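PDB 6KDD: endoglucanase from Fervidobacterium pennivorans DSM 9078, which probably hydrolyses beta-glucosidic bonds in cellulose-like polysaccharides, as a glycoside hydrolase of family 5. Local coordinates for residues V164-N169 with D195-V200; D177-N180 with S185-R188; Y290-F295 with T315-E320; F299-R304 with E311-A316. All coordinates share one frame; numbering follows the deposited sequence.

Interaction 1. Residues V164-N169 with D195-V200; sequences VIRESN and DKRIIV
A side-on salt bridge between R166 and D195 joins the C-terminal end of helix 151-168 to the loop that leads into strand 198-204. R166 offers NE and NH2, one to each carboxylate oxygen. The shorter bond runs from NE of R166 to OD2 of D195, 2.7 Å long and almost straight at 172°; it uses the syn lone pair of OD2 and lies in the guanidinium plane. From NH2 of R166 to OD1 of D195 the distance is 3.1 Å, and the two flat groups are nearly coplanar, 30° apart. The arginine chain bends at chi2 (-76°) and then runs extended, which brings the guanidinium to the loop at D195. Its rotation is fixed from the other edge as well, because NH1 of R166 donates to O of N169 at 3.0 Å and also reaches the carbonyl of R172. OD1 of D195 has a second donor, the backbone N of R197 at 2.8 Å, and this closes an Asx turn ahead of the strand. The ion pair thus grips a carboxylate that is already held by its own loop. It lies where helices end and strands begin, the face of a TIM barrel remote from the C-terminal strand ends.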
loop_
_atom_site.group_PDB
_atom_site.type_symbol
_atom_site.label_atom_id
_atom_site.label_comp_id
_atom_site.label_asym_id
_atom_site.label_seq_id
_atom_site.Cartn_x
_atom_site.Cartn_y
_atom_site.Cartn_z
ATOM N N VAL A 164 10.153 11.221 -14.640
ATOM C CA VAL A 164 9.389 12.460 -14.585
ATOM C C VAL A 164 9.139 12.949 -13.157
ATOM O O VAL A 164 9.166 14.157 -12.934
ATOM C CB VAL A 164 8.164 12.540 -15.514
ATOM C CG1 VAL A 164 8.382 11.765 -16.802
ATOM C CG2 VAL A 164 6.837 12.208 -14.866
ATOM N N ILE A 165 8.932 12.045 -12.184
ATOM C CA ILE A 165 8.751 12.508 -10.807
ATOM C C ILE A 165 10.021 13.241 -10.386
ATOM O O ILE A 165 9.979 14.293 -9.730
ATOM C CB ILE A 165 8.448 11.316 -9.879
ATOM C CG1 ILE A 165 7.079 10.707 -10.195
ATOM C CG2 ILE A 165 8.602 11.682 -8.408
ATOM C CD1 ILE A 165 6.823 9.360 -9.510
ATOM N N ARG A 166 11.162 12.686 -10.813
ATOM C CA ARG A 166 12.465 13.172 -10.371
ATOM C C ARG A 166 12.768 14.559 -10.938
ATOM O O ARG A 166 13.619 15.265 -10.403
ATOM C CB ARG A 166 13.575 12.188 -10.748
ATOM C CG ARG A 166 13.608 10.926 -9.907
ATOM C CD ARG A 166 14.205 11.222 -8.558
ATOM N NE ARG A 166 14.221 10.093 -7.636
ATOM C CZ ARG A 166 13.507 10.038 -6.515
ATOM N NH1 ARG A 166 12.694 11.038 -6.195
ATOM N NH2 ARG A 166 13.622 8.984 -5.727
ATOM N N GLU A 167 12.076 14.947 -12.013
ATOM C CA GLU A 167 12.330 16.238 -12.636
ATOM C C GLU A 167 11.921 17.345 -11.671
ATOM O O GLU A 167 12.590 18.372 -11.593
ATOM C CB GLU A 167 11.502 16.415 -13.914
ATOM C CG GLU A 167 11.991 15.549 -15.067
ATOM C CD GLU A 167 11.177 15.633 -16.354
ATOM O OE1 GLU A 167 11.650 15.106 -17.369
ATOM O OE2 GLU A 167 10.082 16.236 -16.355
ATOM N N SER A 168 10.800 17.140 -10.966
ATOM C CA SER A 168 10.273 18.143 -10.048
ATOM C C SER A 168 10.525 17.744 -8.603
ATOM O O SER A 168 10.516 18.611 -7.730
ATOM C CB SER A 168 8.801 18.405 -10.277
ATOM O OG SER A 168 8.062 17.199 -10.050
ATOM N N ASN A 169 10.768 16.447 -8.347
ATOM C CA ASN A 169 11.097 15.989 -6.998
ATOM C C ASN A 169 12.369 15.147 -7.039
ATOM O O ASN A 169 12.322 13.909 -7.076
ATOM C CB ASN A 169 9.959 15.179 -6.360
ATOM C CG ASN A 169 8.653 15.936 -6.227
ATOM O OD1 ASN A 169 8.235 16.219 -5.119
ATOM N ND2 ASN A 169 7.973 16.234 -7.325
ATOM N N ASP A 195 18.863 4.421 -8.140
ATOM C CA ASP A 195 18.244 5.550 -7.467
ATOM C C ASP A 195 18.376 5.291 -5.972
ATOM O O ASP A 195 18.041 4.213 -5.486
ATOM C CB ASP A 195 16.847 5.826 -8.055
ATOM C CG ASP A 195 16.089 7.030 -7.494
ATOM O OD1 ASP A 195 16.029 7.162 -6.249
ATOM O OD2 ASP A 195 15.604 7.843 -8.305
ATOM N N LYS A 196 18.894 6.265 -5.231
ATOM C CA LYS A 196 19.132 6.005 -3.824
ATOM C C LYS A 196 17.923 6.424 -2.984
ATOM O O LYS A 196 18.015 6.486 -1.760
ATOM C CB LYS A 196 20.460 6.632 -3.381
ATOM C CG LYS A 196 21.651 6.266 -4.259
ATOM C CD LYS A 196 21.866 4.765 -4.399
ATOM C CE LYS A 196 22.714 4.372 -5.595
ATOM N NZ LYS A 196 23.989 5.132 -5.653
ATOM N N ARG A 197 16.807 6.744 -3.640
ATOM C CA ARG A 197 15.651 7.223 -2.890
ATOM C C ARG A 197 14.411 6.433 -3.291
ATOM O O ARG A 197 13.344 7.016 -3.499
ATOM C CB ARG A 197 15.439 8.721 -3.105
ATOM C CG ARG A 197 16.447 9.582 -2.357
ATOM C CD ARG A 197 16.106 9.648 -0.886
ATOM N NE ARG A 197 17.003 10.583 -0.244
ATOM C CZ ARG A 197 18.207 10.258 0.207
ATOM N NH1 ARG A 197 18.650 9.014 0.108
ATOM N NH2 ARG A 197 18.963 11.184 0.769
ATOM N N ILE A 198 14.582 5.108 -3.383
ATOM C CA ILE A 198 13.459 4.223 -3.656
ATOM C C ILE A 198 13.343 3.195 -2.533
ATOM O O ILE A 198 14.315 2.855 -1.832
ATOM C CB ILE A 198 13.469 3.568 -5.058
ATOM C CG1 ILE A 198 14.730 2.739 -5.308
ATOM C CG2 ILE A 198 13.191 4.561 -6.184
ATOM C CD1 ILE A 198 14.644 1.835 -6.531
ATOM N N ILE A 199 12.098 2.715 -2.367
ATOM C CA ILE A 199 11.777 1.647 -1.438
ATOM C C ILE A 199 10.936 0.643 -2.221
ATOM O O ILE A 199 10.061 1.000 -2.993
ATOM C CB ILE A 199 11.097 2.159 -0.139
ATOM C CG1 ILE A 199 12.038 3.063 0.668
ATOM C CG2 ILE A 199 10.589 1.012 0.735
ATOM C CD1 ILE A 199 11.376 3.835 1.797
ATOM N N VAL A 200 11.280 -0.634 -2.083
ATOM C CA VAL A 200 10.557 -1.653 -2.830
ATOM C C VAL A 200 9.437 -2.162 -1.920
ATOM O O VAL A 200 9.639 -2.330 -0.716
ATOM C CB VAL A 200 11.513 -2.790 -3.249
ATOM C CG1 VAL A 200 10.747 -3.957 -3.838
ATOM C CG2 VAL A 200 12.513 -2.255 -4.280
#

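Interaction 2. Residues D177-N180 with S185-R188; sequences DAPN and SAVR
The methyl group of A186 is the bump of this contact, and A178, P179 and N180 shape the hollow that receives it. On one flank CB of A186 lies 4.1 Å from CB of A178, and on another it rests 4.0 Å from CD of the P179 ring. The backbone closes in most tightly, with O of P179 only 3.1 Å from CB of A186. The far wall is CB of N180, 4.1 Å from that same methyl carbon. N180 carries CG anti to its backbone nitrogen (chi1 -176°), and its amide group lies farther from the methyl than its CB does. A second bump, the A178 methyl, fits against the peptide between A186 and V187, its CB 4.0 Å from N of V187. V187 has its CB turned away from residues 177-180, and its side chain touches V245 and W248 of helix 232-252, yet its CG2 still skirts the A178 methyl. P179 is covered in turn by A151 and W154 of helix 151-168. No hydrogen bond crosses between the two segments, so the fit of small apolar groups, rather than directional polar bonds, sets how closely the 3-10 turn lies against residues 178-180, just after strand 174-177.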
loop_
_atom_site.group_PDB
_atom_site.type_symbol
_atom_site.label_atom_id
_atom_site.label_comp_id
_atom_site.label_asym_id
_atom_site.label_seq_id
_atom_site.Cartn_x
_atom_site.Cartn_y
_atom_site.Cartn_z
ATOM N N ASP A 177 6.478 -1.009 -6.352
ATOM C CA ASP A 177 5.837 -2.251 -5.956
ATOM C C ASP A 177 6.444 -3.383 -6.801
ATOM O O ASP A 177 6.721 -3.177 -7.964
ATOM C CB ASP A 177 4.343 -2.214 -6.298
ATOM C CG ASP A 177 3.472 -1.428 -5.304
ATOM O OD1 ASP A 177 3.933 -0.381 -4.770
ATOM O OD2 ASP A 177 2.340 -1.849 -5.083
ATOM N N ALA A 178 6.565 -4.574 -6.221
ATOM C CA ALA A 178 6.734 -5.799 -6.998
ATOM C C ALA A 178 5.555 -6.024 -7.945
ATOM O O ALA A 178 4.440 -5.584 -7.677
ATOM C CB ALA A 178 7.023 -6.967 -6.079
ATOM N N PRO A 179 5.748 -6.687 -9.129
ATOM C CA PRO A 179 4.632 -6.995 -10.028
ATOM C C PRO A 179 3.897 -8.248 -9.508
ATOM O O PRO A 179 4.124 -8.658 -8.363
ATOM C CB PRO A 179 5.371 -7.221 -11.364
ATOM C CG PRO A 179 6.675 -7.830 -10.941
ATOM C CD PRO A 179 7.063 -7.111 -9.668
ATOM N N ASN A 180 2.980 -8.792 -10.304
ATOM C CA ASN A 180 2.164 -9.958 -9.916
ATOM C C ASN A 180 1.419 -9.694 -8.604
ATOM O O ASN A 180 1.468 -10.506 -7.671
ATOM C CB ASN A 180 2.957 -11.266 -9.881
ATOM C CG ASN A 180 2.133 -12.511 -9.567
ATOM O OD1 ASN A 180 2.606 -13.440 -8.898
ATOM N ND2 ASN A 180 0.909 -12.581 -10.070
ATOM N N SER A 185 6.920 -13.262 -3.814
ATOM C CA SER A 185 7.775 -14.017 -4.712
ATOM C C SER A 185 8.277 -13.143 -5.863
ATOM O O SER A 185 9.361 -13.391 -6.367
ATOM C CB SER A 185 7.122 -15.297 -5.184
ATOM O OG SER A 185 6.095 -15.015 -6.126
ATOM N N ALA A 186 7.536 -12.074 -6.206
ATOM C CA ALA A 186 7.732 -11.310 -7.432
ATOM C C ALA A 186 8.882 -10.305 -7.323
ATOM O O ALA A 186 9.313 -9.709 -8.315
ATOM C CB ALA A 186 6.434 -10.656 -7.845
ATOM N N VAL A 187 9.400 -10.167 -6.103
ATOM C CA VAL A 187 10.478 -9.262 -5.742
ATOM C C VAL A 187 11.708 -9.549 -6.610
ATOM O O VAL A 187 12.292 -8.620 -7.182
ATOM C CB VAL A 187 10.651 -9.337 -4.212
ATOM C CG1 VAL A 187 11.880 -10.003 -3.588
ATOM C CG2 VAL A 187 9.996 -8.204 -3.427
ATOM N N ARG A 188 12.004 -10.842 -6.817
ATOM C CA ARG A 188 13.146 -11.276 -7.613
ATOM C C ARG A 188 12.964 -10.912 -9.086
ATOM O O ARG A 188 13.949 -10.785 -9.813
ATOM C CB ARG A 188 13.397 -12.781 -7.462
ATOM C CG ARG A 188 13.795 -13.209 -6.060
ATOM C CD ARG A 188 15.108 -13.968 -5.991
ATOM N NE ARG A 188 15.348 -14.112 -4.566
ATOM C CZ ARG A 188 15.485 -15.260 -3.914
ATOM N NH1 ARG A 188 15.458 -16.411 -4.569
ATOM N NH2 ARG A 188 15.666 -15.242 -2.604
#

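Interaction 3. Residues Y290-F295 with T315-E320; sequences YAYWEF and TAVVGE
V317 meets both Y290 and Y292, and nearly all the surface shared between the last barrel strand and the C-terminal helix gathers round this one valine. The tight part is the forked end of V317 against Y292. CG2 of V317 stands over one face of the Y292 ring, 3.8 Å from its centroid and 20° off the normal, a CH-pi contact displaced toward CD1. CG1 takes the base of the same side chain, 3.7 Å from CB of Y292. The two branches divide the work because CG1 is anti to the valine's backbone N (chi1 167°) while CG2 lies beside it. At its far end Y292 is steadied by a hydrogen bond from OH to O of F299.

Y290 approaches the end of the helix differently. Its OH donates a weak hydrogen bond of 2.6 Å to O of V317, giving a polar partner to a carbonyl in the last turn. Ring packing here is looser, with CE1 of Y290 4.3 Å from CG1 of V317.

Beyond this point the contact thins out. V318 has its CB turned away from the strand, and its side chain touches R53 and F55; G319 leaves helical geometry with positive phi, although its N still bonds to O of T315. E320, exposed and poorly ordered, marks the solvent side, where the modelled chain ends. Strand 289-292, next to the seam with strand 22-25, and the short final helix laid on its outer surface form the closing beta-alpha unit of a TIM barrel.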
loop_
_atom_site.group_PDB
_atom_site.type_symbol
_atom_site.label_atom_id
_atom_site.label_comp_id
_atom_site.label_asym_id
_atom_site.label_seq_id
_atom_site.Cartn_x
_atom_site.Cartn_y
_atom_site.Cartn_z
ATOM N N TYR A 290 5.774 -1.456 7.540
ATOM C CA TYR A 290 4.547 -2.121 7.128
ATOM C C TYR A 290 3.349 -1.181 7.170
ATOM O O TYR A 290 3.355 -0.215 7.911
ATOM C CB TYR A 290 4.262 -3.316 8.040
ATOM C CG TYR A 290 4.060 -3.077 9.518
ATOM C CD1 TYR A 290 2.811 -2.760 10.054
ATOM C CD2 TYR A 290 5.125 -3.227 10.403
ATOM C CE1 TYR A 290 2.632 -2.559 11.412
ATOM C CE2 TYR A 290 4.948 -3.050 11.780
ATOM C CZ TYR A 290 3.699 -2.743 12.291
ATOM O OH TYR A 290 3.501 -2.573 13.658
ATOM N N ALA A 291 2.300 -1.568 6.447
ATOM C CA ALA A 291 1.009 -0.895 6.517
ATOM C C ALA A 291 -0.090 -1.946 6.461
ATOM O O ALA A 291 -0.247 -2.692 5.481
ATOM C CB ALA A 291 0.848 0.146 5.438
ATOM N N TYR A 292 -0.837 -1.999 7.560
ATOM C CA TYR A 292 -1.912 -2.951 7.694
ATOM C C TYR A 292 -3.035 -2.631 6.699
ATOM O O TYR A 292 -3.357 -1.461 6.500
ATOM C CB TYR A 292 -2.418 -2.934 9.133
ATOM C CG TYR A 292 -3.599 -3.854 9.323
ATOM C CD1 TYR A 292 -3.416 -5.238 9.313
ATOM C CD2 TYR A 292 -4.891 -3.349 9.462
ATOM C CE1 TYR A 292 -4.506 -6.099 9.419
ATOM C CE2 TYR A 292 -5.978 -4.203 9.643
ATOM C CZ TYR A 292 -5.777 -5.574 9.584
ATOM O OH TYR A 292 -6.832 -6.425 9.706
ATOM N N TRP A 293 -3.662 -3.678 6.140
ATOM C CA TRP A 293 -4.882 -3.520 5.337
ATOM C C TRP A 293 -6.075 -4.044 6.130
ATOM O O TRP A 293 -6.159 -5.253 6.328
ATOM C CB TRP A 293 -4.803 -4.319 4.020
ATOM C CG TRP A 293 -6.000 -4.051 3.147
ATOM C CD1 TRP A 293 -7.165 -4.778 3.060
ATOM C CD2 TRP A 293 -6.149 -2.938 2.244
ATOM N NE1 TRP A 293 -8.005 -4.204 2.123
ATOM C CE2 TRP A 293 -7.404 -3.089 1.596
ATOM C CE3 TRP A 293 -5.322 -1.858 1.881
ATOM C CZ2 TRP A 293 -7.885 -2.140 0.680
ATOM C CZ3 TRP A 293 -5.772 -0.953 0.932
ATOM C CH2 TRP A 293 -7.055 -1.073 0.370
ATOM N N GLU A 294 -7.005 -3.181 6.580
ATOM C CA GLU A 294 -6.957 -1.722 6.460
ATOM C C GLU A 294 -7.637 -1.125 7.695
ATOM O O GLU A 294 -7.985 -1.871 8.632
ATOM C CB GLU A 294 -7.529 -1.216 5.128
ATOM C CG GLU A 294 -8.688 -2.054 4.589
ATOM C CD GLU A 294 -9.971 -2.082 5.399
ATOM O OE1 GLU A 294 -10.215 -1.152 6.223
ATOM O OE2 GLU A 294 -10.744 -3.038 5.196
ATOM N N PHE A 295 -7.789 0.211 7.723
ATOM C CA PHE A 295 -8.159 0.931 8.936
ATOM C C PHE A 295 -9.569 0.595 9.429
ATOM O O PHE A 295 -9.703 0.160 10.580
ATOM C CB PHE A 295 -8.017 2.436 8.713
ATOM C CG PHE A 295 -8.576 3.312 9.811
ATOM C CD1 PHE A 295 -8.050 3.239 11.106
ATOM C CD2 PHE A 295 -9.544 4.278 9.527
ATOM C CE1 PHE A 295 -8.535 4.078 12.107
ATOM C CE2 PHE A 295 -10.055 5.088 10.531
ATOM C CZ PHE A 295 -9.555 4.982 11.824
ATOM N N THR A 315 -3.979 -4.411 18.505
ATOM C CA THR A 315 -2.707 -4.645 19.188
ATOM C C THR A 315 -1.795 -5.564 18.395
ATOM O O THR A 315 -0.582 -5.381 18.377
ATOM C CB THR A 315 -2.894 -5.228 20.602
ATOM O OG1 THR A 315 -3.722 -4.300 21.299
ATOM C CG2 THR A 315 -1.570 -5.352 21.327
ATOM N N ALA A 316 -2.383 -6.571 17.731
ATOM C CA ALA A 316 -1.655 -7.433 16.808
ATOM C C ALA A 316 -0.930 -6.583 15.755
ATOM O O ALA A 316 0.194 -6.883 15.334
ATOM C CB ALA A 316 -2.635 -8.392 16.123
ATOM N N VAL A 317 -1.566 -5.485 15.340
ATOM C CA VAL A 317 -0.961 -4.656 14.296
ATOM C C VAL A 317 0.134 -3.759 14.882
ATOM O O VAL A 317 1.222 -3.672 14.337
ATOM C CB VAL A 317 -2.062 -3.820 13.616
ATOM C CG1 VAL A 317 -1.486 -2.712 12.748
ATOM C CG2 VAL A 317 -2.987 -4.741 12.837
ATOM N N VAL A 318 -0.212 -3.042 15.958
ATOM C CA VAL A 318 0.619 -1.984 16.524
ATOM C C VAL A 318 1.732 -2.546 17.428
ATOM O O VAL A 318 2.815 -1.984 17.481
ATOM C CB VAL A 318 -0.230 -0.948 17.287
ATOM C CG1 VAL A 318 0.673 0.068 18.004
ATOM C CG2 VAL A 318 -1.238 -0.236 16.366
ATOM N N GLY A 319 1.461 -3.612 18.179
ATOM C CA GLY A 319 2.467 -4.191 19.071
ATOM C C GLY A 319 2.706 -3.285 20.279
ATOM O O GLY A 319 1.780 -2.593 20.697
ATOM N N GLU A 320 3.951 -3.321 20.803
ATOM C CA GLU A 320 4.476 -2.518 21.903
ATOM C C GLU A 320 3.929 -3.015 23.244
ATOM O O GLU A 320 3.839 -4.247 23.394
ATOM C CB GLU A 320 4.128 -1.042 21.749
ATOM C CG GLU A 320 5.118 -0.272 20.912
ATOM C CD GLU A 320 4.965 1.211 21.187
ATOM O OE1 GLU A 320 3.807 1.656 21.347
ATOM O OE2 GLU A 320 5.997 1.910 21.283
#

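Interaction 4. Residues F299-R304 with E311-A316; sequences FGIYDR and EPLATA
I301 packs on L313 and A314, and the contact between residues 299-304 and 311-316 is mainly apolar, with no hydrogen bond across it. CG2 of I301 does most of the touching: it lies 3.7 Å from CG of L313 and just as close to that leucine's CD2, the two side chains crossing at about a right angle. With CG1 of I301 between the backbone N and the carbonyl carbon (chi1 44°), CG2 is placed anti to that carbonyl and faces the first helical turn. Beside it CB of I301 meets CB of A314 at 4.2 Å. Backbone adds a little, O of G300 lying 4.0 Å from CD2 of L313.

Hydrogen bonding acts within residues 311-316 instead. OE1 of E311 accepts from N of T315 at 3.2 Å and from OG1 of T315 at 2.6 Å, the donors arriving from opposite faces of the carboxylate plane. This ties the residue before P312, which holds the N-cap position, to the first turn. A salt bridge from OE2 of E311 to R53 adds the charged interaction.

The contact is enclosed by several elements: L313 reaches R272 and T276 of helix 269-285, A314 touches R53 of helix 45-53, and Y292 of strand 289-292 lies against both I301 and L313.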
loop_
_atom_site.group_PDB
_atom_site.type_symbol
_atom_site.label_atom_id
_atom_site.label_comp_id
_atom_site.label_asym_id
_atom_site.label_seq_id
_atom_site.Cartn_x
_atom_site.Cartn_y
_atom_site.Cartn_z
ATOM N N PHE A 299 -11.628 -5.333 6.473
ATOM C CA PHE A 299 -10.486 -5.914 7.169
ATOM C C PHE A 299 -10.126 -5.040 8.364
ATOM O O PHE A 299 -9.034 -5.174 8.879
ATOM C CB PHE A 299 -9.256 -5.838 6.251
ATOM C CG PHE A 299 -9.241 -6.770 5.063
ATOM C CD1 PHE A 299 -10.087 -6.580 3.966
ATOM C CD2 PHE A 299 -8.307 -7.782 5.001
ATOM C CE1 PHE A 299 -10.009 -7.435 2.880
ATOM C CE2 PHE A 299 -8.218 -8.616 3.906
ATOM C CZ PHE A 299 -9.097 -8.468 2.861
ATOM N N GLY A 300 -11.030 -4.133 8.774
ATOM C CA GLY A 300 -10.727 -3.002 9.640
ATOM C C GLY A 300 -10.271 -3.365 11.068
ATOM O O GLY A 300 -10.640 -4.404 11.653
ATOM N N ILE A 301 -9.402 -2.511 11.623
ATOM C CA ILE A 301 -9.048 -2.582 13.040
ATOM C C ILE A 301 -9.720 -1.477 13.862
ATOM O O ILE A 301 -9.498 -1.395 15.088
ATOM C CB ILE A 301 -7.526 -2.539 13.232
ATOM C CG1 ILE A 301 -6.868 -1.465 12.343
ATOM C CG2 ILE A 301 -6.965 -3.939 12.986
ATOM C CD1 ILE A 301 -5.389 -1.288 12.662
ATOM N N TYR A 302 -10.551 -0.667 13.194
ATOM C CA TYR A 302 -11.294 0.390 13.848
ATOM C C TYR A 302 -12.774 0.293 13.477
ATOM O O TYR A 302 -13.124 0.143 12.302
ATOM C CB TYR A 302 -10.714 1.760 13.512
ATOM C CG TYR A 302 -11.334 2.884 14.287
ATOM C CD1 TYR A 302 -10.902 3.161 15.579
ATOM C CD2 TYR A 302 -12.340 3.670 13.748
ATOM C CE1 TYR A 302 -11.471 4.183 16.312
ATOM C CE2 TYR A 302 -12.922 4.702 14.473
ATOM C CZ TYR A 302 -12.472 4.955 15.758
ATOM O OH TYR A 302 -12.996 5.964 16.504
ATOM N N ASP A 303 -13.631 0.430 14.505
ATOM C CA ASP A 303 -15.079 0.335 14.372
ATOM C C ASP A 303 -15.701 1.730 14.465
ATOM O O ASP A 303 -15.768 2.355 15.520
ATOM C CB ASP A 303 -15.569 -0.702 15.398
ATOM C CG ASP A 303 -17.066 -0.899 15.484
ATOM O OD1 ASP A 303 -17.786 -0.107 14.892
ATOM O OD2 ASP A 303 -17.484 -1.861 16.167
ATOM N N ARG A 304 -16.156 2.251 13.317
ATOM C CA ARG A 304 -16.647 3.604 13.244
ATOM C C ARG A 304 -17.943 3.742 14.048
ATOM O O ARG A 304 -18.179 4.807 14.600
ATOM C CB ARG A 304 -16.882 3.973 11.780
ATOM C CG ARG A 304 -15.579 4.278 11.054
ATOM C CD ARG A 304 -15.955 4.383 9.584
ATOM N NE ARG A 304 -16.186 3.087 8.977
ATOM C CZ ARG A 304 -16.711 2.980 7.758
ATOM N NH1 ARG A 304 -17.042 4.094 7.130
ATOM N NH2 ARG A 304 -16.931 1.792 7.211
ATOM N N GLU A 311 -10.110 -4.951 19.288
ATOM C CA GLU A 311 -9.025 -5.514 20.076
ATOM C C GLU A 311 -9.342 -6.993 20.282
ATOM O O GLU A 311 -10.509 -7.341 20.348
ATOM C CB GLU A 311 -8.909 -4.752 21.414
ATOM C CG GLU A 311 -8.417 -3.316 21.244
ATOM C CD GLU A 311 -6.945 -3.214 20.824
ATOM O OE1 GLU A 311 -6.287 -4.252 20.686
ATOM O OE2 GLU A 311 -6.413 -2.078 20.701
ATOM N N PRO A 312 -8.351 -7.907 20.343
ATOM C CA PRO A 312 -6.948 -7.526 20.255
ATOM C C PRO A 312 -6.351 -7.400 18.842
ATOM O O PRO A 312 -5.144 -7.292 18.706
ATOM C CB PRO A 312 -6.276 -8.620 21.101
ATOM C CG PRO A 312 -7.125 -9.856 20.848
ATOM C CD PRO A 312 -8.532 -9.364 20.550
ATOM N N LEU A 313 -7.173 -7.307 17.794
ATOM C CA LEU A 313 -6.559 -7.239 16.473
ATOM C C LEU A 313 -5.708 -5.962 16.305
ATOM O O LEU A 313 -4.661 -6.013 15.682
ATOM C CB LEU A 313 -7.646 -7.339 15.400
ATOM C CG LEU A 313 -7.167 -7.479 13.947
ATOM C CD1 LEU A 313 -6.399 -8.764 13.679
ATOM C CD2 LEU A 313 -8.370 -7.378 13.025
ATOM N N ALA A 314 -6.175 -4.826 16.821
ATOM C CA ALA A 314 -5.406 -3.594 16.684
ATOM C C ALA A 314 -4.036 -3.764 17.322
ATOM O O ALA A 314 -3.032 -3.353 16.747
ATOM C CB ALA A 314 -6.169 -2.414 17.246
ATOM N N THR A 315 -3.979 -4.411 18.505
ATOM C CA THR A 315 -2.707 -4.645 19.188
ATOM C C THR A 315 -1.795 -5.564 18.395
ATOM O O THR A 315 -0.582 -5.381 18.377
ATOM C CB THR A 315 -2.894 -5.228 20.602
ATOM O OG1 THR A 315 -3.722 -4.300 21.299
ATOM C CG2 THR A 315 -1.570 -5.352 21.327
ATOM N N ALA A 316 -2.383 -6.571 17.731
ATOM C CA ALA A 316 -1.655 -7.433 16.808
ATOM C C ALA A 316 -0.930 -6.583 15.755
ATOM O O ALA A 316 0.194 -6.883 15.334
ATOM C CB ALA A 316 -2.635 -8.392 16.123
#

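From the N terminus, interaction 1 closes the first loop, joining the end of helix 151-168 to the loop before strand 198-204. Interaction 2 is nested inside it and joins the residues just after strand 174-177 to the 3-10 turn that follows. Interactions 3 and 4 come later in series. Interaction 4 opens inside the loop of interaction 3, and both end on helix 313-318, sharing T315 and A316. Interaction 3 joins that helix to strand 289-292, while interaction 4 joins its first turn to the segment after that strand. Their centres are about 8 Å apart, whereas those of interactions 1 and 3 are about 27 Å apart, on opposite sides of the chain's centre.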